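Lin1840 protein (Listeria innocua serovar 6a, PDB 4ZO9) probably hydrolyses terminal, non-reducing beta-D-glucosyl residues to release beta-D-glucose, as a beta-glucosidase of glycosyl hydrolase family 3. Local coordinates at residues A188-F193 and A229-V234; V266-W271 and L300-T305. The protein carries 2 engineered substitutions. All coordinates share one frame; numbering follows the deposited sequence.

Both contacts belong to the TIM-barrel-like N-terminal domain of family 3 and follow one another along the chain, contact 1 closing before contact 2 opens. Their centres lie about 14 Å apart. Contact 1 pairs strands 187-193 and 233-236; contact 2 brings strand 267-268 against 301-302. Strand 267-268 is also the neighbour of 233-236, and the probable backbone hydrogen bonds from Ile268 N to Val234 O and from Val234 N to Val266 O join the two contacts within one parallel sheet. Both reach the same bound beta-D-glucopyranose, so these successive parts of the barrel wall supply different sides of a single sugar site.

Contact 1. Residues A188-F193 and A229-V234. With BGC (beta-D-glucopyranose), chain C.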
ATOM      1  N   ALA A 188      30.986   9.585  -2.897  1.00 11.87           N
ATOM      2  CA  ALA A 188      29.629   9.347  -2.452  1.00 12.49           C
ATOM      3  C   ALA A 188      29.125   8.140  -3.187  1.00 14.84           C
ATOM      4  O   ALA A 188      29.535   7.878  -4.345  1.00 13.41           O
ATOM      5  CB  ALA A 188      28.733  10.553  -2.740  1.00 12.39           C
ATOM      6  N   CYS A 189      28.261   7.406  -2.492  1.00 15.50           N
ATOM      7  CA  CYS A 189      27.565   6.244  -2.971  1.00 13.59           C
ATOM      8  C   CYS A 189      26.058   6.420  -2.788  1.00 13.17           C
ATOM      9  O   CYS A 189      25.531   6.336  -1.671  1.00 13.56           O
ATOM     10  CB  CYS A 189      27.958   5.020  -2.177  1.00 14.50           C
ATOM     11  SG  CYS A 189      27.237   3.488  -2.791  1.00 13.13           S
ATOM     12  N   VAL A 190      25.387   6.653  -3.893  1.00  9.91           N
ATOM     13  CA  VAL A 190      23.911   6.713  -3.923  1.00  9.51           C
ATOM     14  C   VAL A 190      23.300   5.380  -3.477  1.00  9.08           C
ATOM     15  O   VAL A 190      23.800   4.317  -3.861  1.00 10.82           O
ATOM     16  CB  VAL A 190      23.462   7.099  -5.376  1.00  9.90           C
ATOM     17  CG1 VAL A 190      21.957   6.987  -5.583  1.00 10.45           C
ATOM     18  CG2 VAL A 190      23.871   8.532  -5.672  1.00 10.52           C
ATOM     19  N   LYS A 191      22.251   5.398  -2.655  1.00  8.70           N
ATOM     20  CA  LYS A 191      21.604   4.134  -2.242  1.00  9.77           C
ATOM     21  C   LYS A 191      20.103   4.414  -2.025  1.00  8.68           C
ATOM     22  O   LYS A 191      19.711   5.583  -1.956  1.00  9.95           O
ATOM     23  CB  LYS A 191      22.312   3.494  -1.024  1.00 10.10           C
ATOM     24  CG  LYS A 191      22.020   4.137   0.308  1.00 10.07           C
ATOM     25  CD  LYS A 191      23.069   3.804   1.357  1.00  9.96           C
ATOM     26  CE  LYS A 191      22.529   4.120   2.735  1.00  9.94           C
ATOM     27  NZ  LYS A 191      23.518   3.901   3.792  1.00 10.47           N
ATOM     28  N   HIS A 192      19.237   3.423  -1.998  1.00  8.15           N
ATOM     29  CA  HIS A 192      19.476   2.019  -2.344  1.00  7.99           C
ATOM     30  C   HIS A 192      18.808   1.785  -3.691  1.00  8.27           C
ATOM     31  O   HIS A 192      17.603   1.956  -3.787  1.00  8.42           O
ATOM     32  CB  HIS A 192      18.783   1.124  -1.293  1.00  7.17           C
ATOM     33  CG  HIS A 192      19.291   1.357   0.095  1.00  6.46           C
ATOM     34  ND1 HIS A 192      18.791   2.345   0.909  1.00  6.82           N
ATOM     35  CD2 HIS A 192      20.259   0.732   0.804  1.00  6.47           C
ATOM     36  CE1 HIS A 192      19.472   2.356   2.053  1.00  7.20           C
ATOM     37  NE2 HIS A 192      20.350   1.371   2.017  1.00  6.87           N
ATOM     38  N   PHE A 193      19.550   1.418  -4.740  1.00 10.08           N
ATOM     39  CA  PHE A 193      18.910   1.304  -6.120  1.00 10.24           C
ATOM     40  C   PHE A 193      18.070   0.013  -6.249  1.00  9.82           C
ATOM     41  O   PHE A 193      18.651  -1.074  -6.245  1.00 13.01           O
ATOM     42  CB  PHE A 193      19.995   1.322  -7.209  1.00  9.62           C
ATOM     43  CG  PHE A 193      19.534   1.876  -8.559  1.00  8.90           C
ATOM     44  CD1 PHE A 193      19.183   3.211  -8.683  1.00 10.04           C
ATOM     45  CD2 PHE A 193      19.447   1.055  -9.667  1.00  8.24           C
ATOM     46  CE1 PHE A 193      18.729   3.732  -9.878  1.00 10.17           C
ATOM     47  CE2 PHE A 193      19.033   1.552 -10.867  1.00  9.72           C
ATOM     48  CZ  PHE A 193      18.647   2.895 -10.971  1.00 11.12           C
ATOM     49  N   ALA A 229      24.924  14.326 -11.196  1.00 15.36           N
ATOM     50  CA  ALA A 229      25.819  15.308 -10.513  1.00 17.06           C
ATOM     51  C   ALA A 229      27.194  14.718 -10.137  1.00 17.59           C
ATOM     52  O   ALA A 229      28.019  15.391  -9.528  1.00 19.32           O
ATOM     53  CB  ALA A 229      25.142  15.910  -9.279  1.00 15.94           C
ATOM     54  N   GLY A 230      27.424  13.451 -10.463  1.00 15.82           N
ATOM     55  CA  GLY A 230      28.758  12.887 -10.399  1.00 15.07           C
ATOM     56  C   GLY A 230      28.986  11.877  -9.302  1.00 14.50           C
ATOM     57  O   GLY A 230      30.122  11.535  -9.043  1.00 10.68           O
ATOM     58  N   ALA A 231      27.922  11.394  -8.659  1.00 14.03           N
ATOM     59  CA  ALA A 231      28.073  10.400  -7.596  1.00 13.78           C
ATOM     60  C   ALA A 231      28.932   9.231  -8.088  1.00 13.25           C
ATOM     61  O   ALA A 231      28.685   8.684  -9.139  1.00 13.07           O
ATOM     62  CB  ALA A 231      26.720   9.920  -7.093  1.00 13.79           C
ATOM     63  N   LYS A 232      29.964   8.863  -7.330  1.00 12.96           N
ATOM     64  CA  LYS A 232      30.923   7.904  -7.833  1.00 13.89           C
ATOM     65  C   LYS A 232      30.455   6.478  -7.801  1.00 14.69           C
ATOM     66  O   LYS A 232      30.782   5.723  -8.716  1.00 14.31           O
ATOM     67  CB  LYS A 232      32.267   8.009  -7.107  1.00 13.53           C
ATOM     68  CG  LYS A 232      33.038   9.218  -7.572  1.00 16.78           C
ATOM     69  CD  LYS A 232      33.638   8.921  -8.936  1.00 17.77           C
ATOM     70  CE  LYS A 232      34.532  10.054  -9.381  1.00 19.28           C
ATOM     71  NZ  LYS A 232      34.905   9.674 -10.754  1.00 22.80           N
ATOM     72  N   LEU A 233      29.750   6.096  -6.731  1.00 12.96           N
ATOM     73  CA  LEU A 233      29.202   4.718  -6.611  1.00 11.95           C
ATOM     74  C   LEU A 233      27.656   4.698  -6.499  1.00 10.83           C
ATOM     75  O   LEU A 233      27.040   5.672  -6.127  1.00 10.89           O
ATOM     76  CB  LEU A 233      29.763   4.014  -5.379  1.00 11.53           C
ATOM     77  CG  LEU A 233      31.280   3.808  -5.319  1.00 11.55           C
ATOM     78  CD1 LEU A 233      31.998   5.106  -4.952  1.00 11.16           C
ATOM     79  CD2 LEU A 233      31.606   2.687  -4.343  1.00 11.89           C
ATOM     80  N   VAL A 234      27.078   3.542  -6.754  1.00 10.02           N
ATOM     81  CA  VAL A 234      25.680   3.245  -6.471  1.00 10.87           C
ATOM     82  C   VAL A 234      25.577   1.954  -5.701  1.00  9.72           C
ATOM     83  O   VAL A 234      26.292   1.011  -5.997  1.00 12.21           O
ATOM     84  CB  VAL A 234      24.847   3.123  -7.783  1.00 12.20           C
ATOM     85  CG1 VAL A 234      23.386   2.762  -7.516  1.00 11.77           C
ATOM     86  CG2 VAL A 234      24.908   4.428  -8.564  1.00 14.03           C
TER
HETATM   87  C2  BGC C   2      22.513  -0.974   5.232  0.50  8.26           C
HETATM   88  C3  BGC C   2      23.032  -0.044   4.135  0.50  8.19           C
HETATM   89  C4  BGC C   2      24.483   0.237   4.448  0.50  7.76           C
HETATM   90  C5  BGC C   2      25.296  -1.013   4.074  0.50  8.44           C
HETATM   91  C6  BGC C   2      26.705  -0.918   4.642  0.50  8.81           C
HETATM   92  C1  BGC C   2      23.448  -2.212   5.381  0.50  8.52           C
HETATM   93  O2  BGC C   2      21.172  -1.384   4.958  0.50  8.59           O
HETATM   94  O3  BGC C   2      22.304   1.179   4.097  0.50  7.55           O
HETATM   95  O4  BGC C   2      24.899   1.338   3.723  0.50  5.00           O
HETATM   96  O5  BGC C   2      24.578  -2.271   4.461  0.50  9.01           O
HETATM   97  O6  BGC C   2      26.580  -1.024   6.054  0.50 10.35           O
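Val190 turns its CG2 branch onto the methyl of Ala231, CG2 to CB 3.5 Å, a tight carbon contact. Val234 lies on the same face of the sheet as Val190, and its CG1, anti to the backbone N (chi1 178°), reaches CB of Phe193 at 3.7 Å. Helices 221-228 and 250-260 cover this face. Cys189 and Leu233 occupy the other one, where Cys189 SG packs beside Leu233 CB at 3.7 Å.

The backbones run parallel. Leu233 N donates to Ala188 O over 3.0 Å, and Val190 N donates to Leu233 O over 2.9 Å. Gln173 ties the approach to the second strand by bonding Ala188 N, Gly230 O and Lys232 N.

Farther along strand 187-193 the polar ends turn to the bound glucose of chain C. Lys191 CG sits between the backbone N and the carbonyl carbon (chi1 77°), with the chain extended beyond it. Lys191 NZ donates to glucose O3 (3.0 Å) and O4 (2.9 Å). His192 meets the glucose with its ring edge, NE2 to O3 2.9 Å. A cis peptide joins these two residues, and Lys191 CG lies over one face of the imidazole. Asp140 holds the ring's other nitrogen, ND1. Two adjacent parallel strands connected through helices 212-219 and 221-228 make a beta-alpha-beta unit, here carrying sugar-binding groups at the C-terminal end of a strand as TIM barrels do.

Contact 2. Residues V266-W271 and L300-T305; sequences VLISAW and LEMMTT. Engineered in segment 266-271: Ala270 (natural residue Asp). With GLC (alpha-D-glucopyranose), chain B; BGC (beta-D-glucopyranose), chain G; BGC (beta-D-glucopyranose), chain C.
Ser269 OG is held by three partners: it accepts a nearly straight bond from Met302 N at 2.9 Å, accepts another from a water, and donates to the carbonyl O of Ala270, an engineered residue, at 2.7 Å, above that carbonyl's plane. This joins the ends of the TIM-barrel sheet, where strand 267-268 meets 301-302 through a single bridge, Ile268 with Leu300. Ser269 N completes it with a 2.9 Å bond to Leu300 O. The same water also donates to Thr304 OG1.

The side chains of the bridged pair, Ile268 and Leu300, lie side by side. Met302 runs extended to its sulfur, carrying SD to Trp271 CB at 3.6 Å and close to C6 of the chain C glucose. The bend at chi3 (-72°) swings Met302 CE aside to Ile268 CD1, 3.6 Å away.

C1 of that sugar is linked to O3 of a second glucose, modelled as both anomers, which lies over one face of the Trp271 indole. Arg572 of the second subunit also hydrogen-bonds this glucose. Met303 backs the indole from the opposite face, its CB 3.8 Å from the centroid of the six-membered ring and 13° off the ring normal, a CH-pi contact.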
ATOM      1  N   VAL A 266      31.422   1.874  -9.832  1.00 13.23           N
ATOM      2  CA  VAL A 266      31.228   0.669  -9.014  1.00 11.72           C
ATOM      3  C   VAL A 266      29.769   0.558  -8.540  1.00 10.57           C
ATOM      4  O   VAL A 266      29.192   1.501  -7.973  1.00  7.01           O
ATOM      5  CB  VAL A 266      32.197   0.662  -7.800  1.00 11.83           C
ATOM      6  CG1 VAL A 266      31.907  -0.512  -6.869  1.00 12.39           C
ATOM      7  CG2 VAL A 266      33.639   0.551  -8.283  1.00 11.92           C
ATOM      8  N   LEU A 267      29.170  -0.585  -8.838  1.00 12.31           N
ATOM      9  CA  LEU A 267      27.862  -0.986  -8.282  1.00 11.62           C
ATOM     10  C   LEU A 267      28.243  -1.958  -7.195  1.00 11.70           C
ATOM     11  O   LEU A 267      28.822  -2.982  -7.493  1.00  9.47           O
ATOM     12  CB  LEU A 267      26.938  -1.613  -9.344  1.00 10.55           C
ATOM     13  CG  LEU A 267      25.531  -2.073  -8.944  1.00  9.95           C
ATOM     14  CD1 LEU A 267      24.782  -0.906  -8.341  1.00 10.77           C
ATOM     15  CD2 LEU A 267      24.820  -2.657 -10.156  1.00  9.51           C
ATOM     16  N   ILE A 268      27.977  -1.572  -5.940  1.00 14.87           N
ATOM     17  CA  ILE A 268      28.249  -2.390  -4.725  1.00 11.50           C
ATOM     18  C   ILE A 268      26.940  -2.904  -4.224  1.00 10.48           C
ATOM     19  O   ILE A 268      25.938  -2.191  -4.281  1.00  8.91           O
ATOM     20  CB  ILE A 268      28.905  -1.546  -3.584  1.00 11.84           C
ATOM     21  CG1 ILE A 268      29.285  -2.444  -2.428  1.00 11.55           C
ATOM     22  CG2 ILE A 268      27.985  -0.403  -3.092  1.00 11.06           C
ATOM     23  CD1 ILE A 268      30.066  -1.773  -1.312  1.00 10.65           C
ATOM     24  N   SER A 269      26.932  -4.121  -3.715  1.00 11.64           N
ATOM     25  CA  SER A 269      25.719  -4.721  -3.201  1.00  9.61           C
ATOM     26  C   SER A 269      25.400  -4.131  -1.881  1.00  8.06           C
ATOM     27  O   SER A 269      26.285  -3.749  -1.172  1.00  8.08           O
ATOM     28  CB  SER A 269      25.878  -6.244  -3.034  1.00  9.56           C
ATOM     29  OG  SER A 269      26.489  -6.620  -1.810  1.00  9.24           O
ATOM     30  N   ALA A 270      24.125  -4.071  -1.514  1.00  8.43           N
ATOM     31  CA  ALA A 270      23.847  -3.831  -0.103  1.00  8.79           C
ATOM     32  C   ALA A 270      24.355  -5.052   0.651  1.00  8.79           C
ATOM     33  O   ALA A 270      24.570  -6.115   0.082  1.00  8.53           O
ATOM     34  CB  ALA A 270      22.388  -3.654   0.181  1.00  9.16           C
ATOM     35  N   TRP A 271      24.475  -4.916   1.949  1.00  9.89           N
ATOM     36  CA  TRP A 271      25.031  -5.968   2.770  1.00  9.99           C
ATOM     37  C   TRP A 271      24.337  -7.328   2.594  1.00  9.23           C
ATOM     38  O   TRP A 271      23.173  -7.466   2.944  1.00  9.97           O
ATOM     39  CB  TRP A 271      24.957  -5.581   4.226  1.00 10.02           C
ATOM     40  CG  TRP A 271      25.536  -6.647   5.075  1.00 13.70           C
ATOM     41  CD1 TRP A 271      25.062  -7.931   5.228  1.00 16.21           C
ATOM     42  CD2 TRP A 271      26.695  -6.558   5.911  1.00 11.71           C
ATOM     43  NE1 TRP A 271      25.860  -8.627   6.098  1.00 17.23           N
ATOM     44  CE2 TRP A 271      26.857  -7.802   6.541  1.00 15.58           C
ATOM     45  CE3 TRP A 271      27.579  -5.546   6.213  1.00 15.00           C
ATOM     46  CZ2 TRP A 271      27.897  -8.065   7.432  1.00 15.75           C
ATOM     47  CZ3 TRP A 271      28.627  -5.816   7.135  1.00 17.13           C
ATOM     48  CH2 TRP A 271      28.765  -7.046   7.705  1.00 18.17           C
ATOM     49  N   LEU A 300      30.832  -5.521  -6.727  1.00 10.31           N
ATOM     50  CA  LEU A 300      31.453  -5.567  -5.389  1.00 11.16           C
ATOM     51  C   LEU A 300      30.451  -6.174  -4.405  1.00 11.86           C
ATOM     52  O   LEU A 300      29.399  -5.604  -4.144  1.00 11.53           O
ATOM     53  CB  LEU A 300      31.950  -4.171  -4.948  1.00 10.49           C
ATOM     54  CG  LEU A 300      32.764  -4.164  -3.654  1.00 11.35           C
ATOM     55  CD1 LEU A 300      33.945  -5.148  -3.579  1.00 10.67           C
ATOM     56  CD2 LEU A 300      33.265  -2.792  -3.278  1.00 11.29           C
ATOM     57  N   GLU A 301      30.755  -7.384  -3.943  1.00 13.39           N
ATOM     58  CA  GLU A 301      29.873  -8.133  -3.082  1.00 13.05           C
ATOM     59  C   GLU A 301      30.193  -7.776  -1.625  1.00 14.03           C
ATOM     60  O   GLU A 301      31.274  -8.066  -1.168  1.00 11.71           O
ATOM     61  CB  GLU A 301      30.072  -9.646  -3.305  1.00 13.28           C
ATOM     62  CG  GLU A 301      29.072 -10.485  -2.470  1.00 14.65           C
ATOM     63  CD  GLU A 301      29.107 -11.962  -2.759  1.00 14.57           C
ATOM     64  OE1 GLU A 301      29.933 -12.434  -3.590  1.00 14.21           O
ATOM     65  OE2 GLU A 301      28.302 -12.646  -2.120  1.00 13.31           O
ATOM     66  N   MET A 302      29.236  -7.158  -0.921  1.00 14.69           N
ATOM     67  CA  MET A 302      29.463  -6.735   0.448  1.00 13.11           C
ATOM     68  C   MET A 302      29.261  -7.864   1.464  1.00 14.20           C
ATOM     69  O   MET A 302      28.110  -8.249   1.758  1.00 10.88           O
ATOM     70  CB  MET A 302      28.563  -5.560   0.816  1.00 13.25           C
ATOM     71  CG  MET A 302      28.735  -5.023   2.235  1.00 11.78           C
ATOM     72  SD  MET A 302      27.579  -3.702   2.629  1.00 11.14           S
ATOM     73  CE  MET A 302      28.219  -2.357   1.679  1.00 10.23           C
ATOM     74  N   MET A 303      30.390  -8.385   1.984  1.00 13.57           N
ATOM     75  CA  MET A 303      30.409  -9.356   3.102  1.00 11.81           C
ATOM     76  C   MET A 303      29.699 -10.717   2.921  1.00  9.48           C
ATOM     77  O   MET A 303      29.369 -11.377   3.868  1.00  5.44           O
ATOM     78  CB  MET A 303      29.915  -8.685   4.365  1.00 11.79           C
ATOM     79  CG  MET A 303      31.011  -8.033   5.173  1.00 12.31           C
ATOM     80  SD  MET A 303      32.323  -9.171   5.715  1.00 16.32           S
ATOM     81  CE  MET A 303      31.616  -9.848   7.207  1.00 17.11           C
ATOM     82  N   THR A 304      29.468 -11.145   1.669  1.00 13.05           N
ATOM     83  CA  THR A 304      29.112 -12.569   1.429  1.00 11.80           C
ATOM     84  C   THR A 304      30.104 -13.149   0.421  1.00 11.38           C
ATOM     85  O   THR A 304      30.914 -12.425  -0.111  1.00 13.21           O
ATOM     86  CB  THR A 304      27.649 -12.781   0.974  1.00 11.30           C
ATOM     87  OG1 THR A 304      27.276 -11.797   0.017  1.00 12.01           O
ATOM     88  CG2 THR A 304      26.716 -12.687   2.171  1.00 11.66           C
ATOM     89  N   THR A 305      30.015 -14.440   0.146  1.00 10.96           N
ATOM     90  CA  THR A 305      31.085 -15.124  -0.517  1.00 14.22           C
ATOM     91  C   THR A 305      30.680 -15.766  -1.827  1.00 15.87           C
ATOM     92  O   THR A 305      31.373 -16.683  -2.274  1.00 15.92           O
ATOM     93  CB  THR A 305      31.553 -16.265   0.371  1.00 15.33           C
ATOM     94  OG1 THR A 305      30.437 -17.079   0.631  1.00 16.37           O
ATOM     95  CG2 THR A 305      32.066 -15.756   1.679  1.00 18.94           C
TER
HETATM   96  C1  GLC B   1      23.094  -5.586   8.305  0.50 10.20           C
HETATM   97  C2  GLC B   1      22.743  -4.315   7.654  0.50 10.44           C
HETATM   98  C3  GLC B   1      24.065  -3.664   7.217  0.50  9.97           C
HETATM   99  C4  GLC B   1      25.011  -3.563   8.420  0.50 10.98           C
HETATM  100  C5  GLC B   1      25.143  -4.913   9.125  0.50 11.18           C
HETATM  101  C6  GLC B   1      25.716  -4.833  10.471  0.50 11.37           C
HETATM  102  O1  GLC B   1      23.828  -6.318   7.344  0.50 11.09           O
HETATM  103  O2  GLC B   1      21.884  -4.641   6.569  0.50  9.81           O
HETATM  104  O3  GLC B   1      23.882  -2.294   6.724  0.50  8.73           O
HETATM  105  O4  GLC B   1      26.289  -3.099   7.935  0.50 10.78           O
HETATM  106  O5  GLC B   1      23.861  -5.295   9.502  0.50 12.05           O
HETATM  107  O6  GLC B   1      26.976  -4.295  10.255  0.50 14.30           O
HETATM  108  C2  BGC G 804      22.870  -4.423   7.590  0.50 20.87           C
HETATM  109  C3  BGC G 804      24.140  -3.681   7.192  0.50 19.99           C
HETATM  110  C4  BGC G 804      25.103  -3.620   8.381  0.50 22.49           C
HETATM  111  C5  BGC G 804      25.211  -4.902   9.209  0.50 23.08           C
HETATM  112  C6  BGC G 804      25.735  -4.558  10.582  0.50 23.25           C
HETATM  113  C1  BGC G 804      23.235  -5.753   8.220  0.50 21.17           C
HETATM  114  O1  BGC G 804      22.030  -6.460   8.523  0.50 22.40           O
HETATM  115  O2  BGC G 804      22.010  -4.691   6.483  0.50 18.66           O
HETATM  116  O3  BGC G 804      23.875  -2.333   6.741  0.50 17.35           O
HETATM  117  O4  BGC G 804      26.413  -3.300   7.890  0.50 21.18           O
HETATM  118  O5  BGC G 804      23.958  -5.518   9.427  0.50 24.95           O
HETATM  119  O6  BGC G 804      26.941  -3.855  10.373  0.50 26.45           O
HETATM  120  C2  BGC C   2      22.513  -0.974   5.232  0.50  8.26           C
HETATM  121  C3  BGC C   2      23.032  -0.044   4.135  0.50  8.19           C
HETATM  122  C4  BGC C   2      24.483   0.237   4.448  0.50  7.76           C
HETATM  123  C5  BGC C   2      25.296  -1.013   4.074  0.50  8.44           C
HETATM  124  C6  BGC C   2      26.705  -0.918   4.642  0.50  8.81           C
HETATM  125  C1  BGC C   2      23.448  -2.212   5.381  0.50  8.52           C
HETATM  126  O2  BGC C   2      21.172  -1.384   4.958  0.50  8.59           O
HETATM  127  O3  BGC C   2      22.304   1.179   4.097  0.50  7.55           O
HETATM  128  O4  BGC C   2      24.899   1.338   3.723  0.50  5.00           O
HETATM  129  O5  BGC C   2      24.578  -2.271   4.461  0.50  9.01           O
HETATM  130  O6  BGC C   2      26.580  -1.024   6.054  0.50 10.35           O
HETATM  131  O   HOH W   1      26.195  -9.531  -0.795  1.00  8.64           O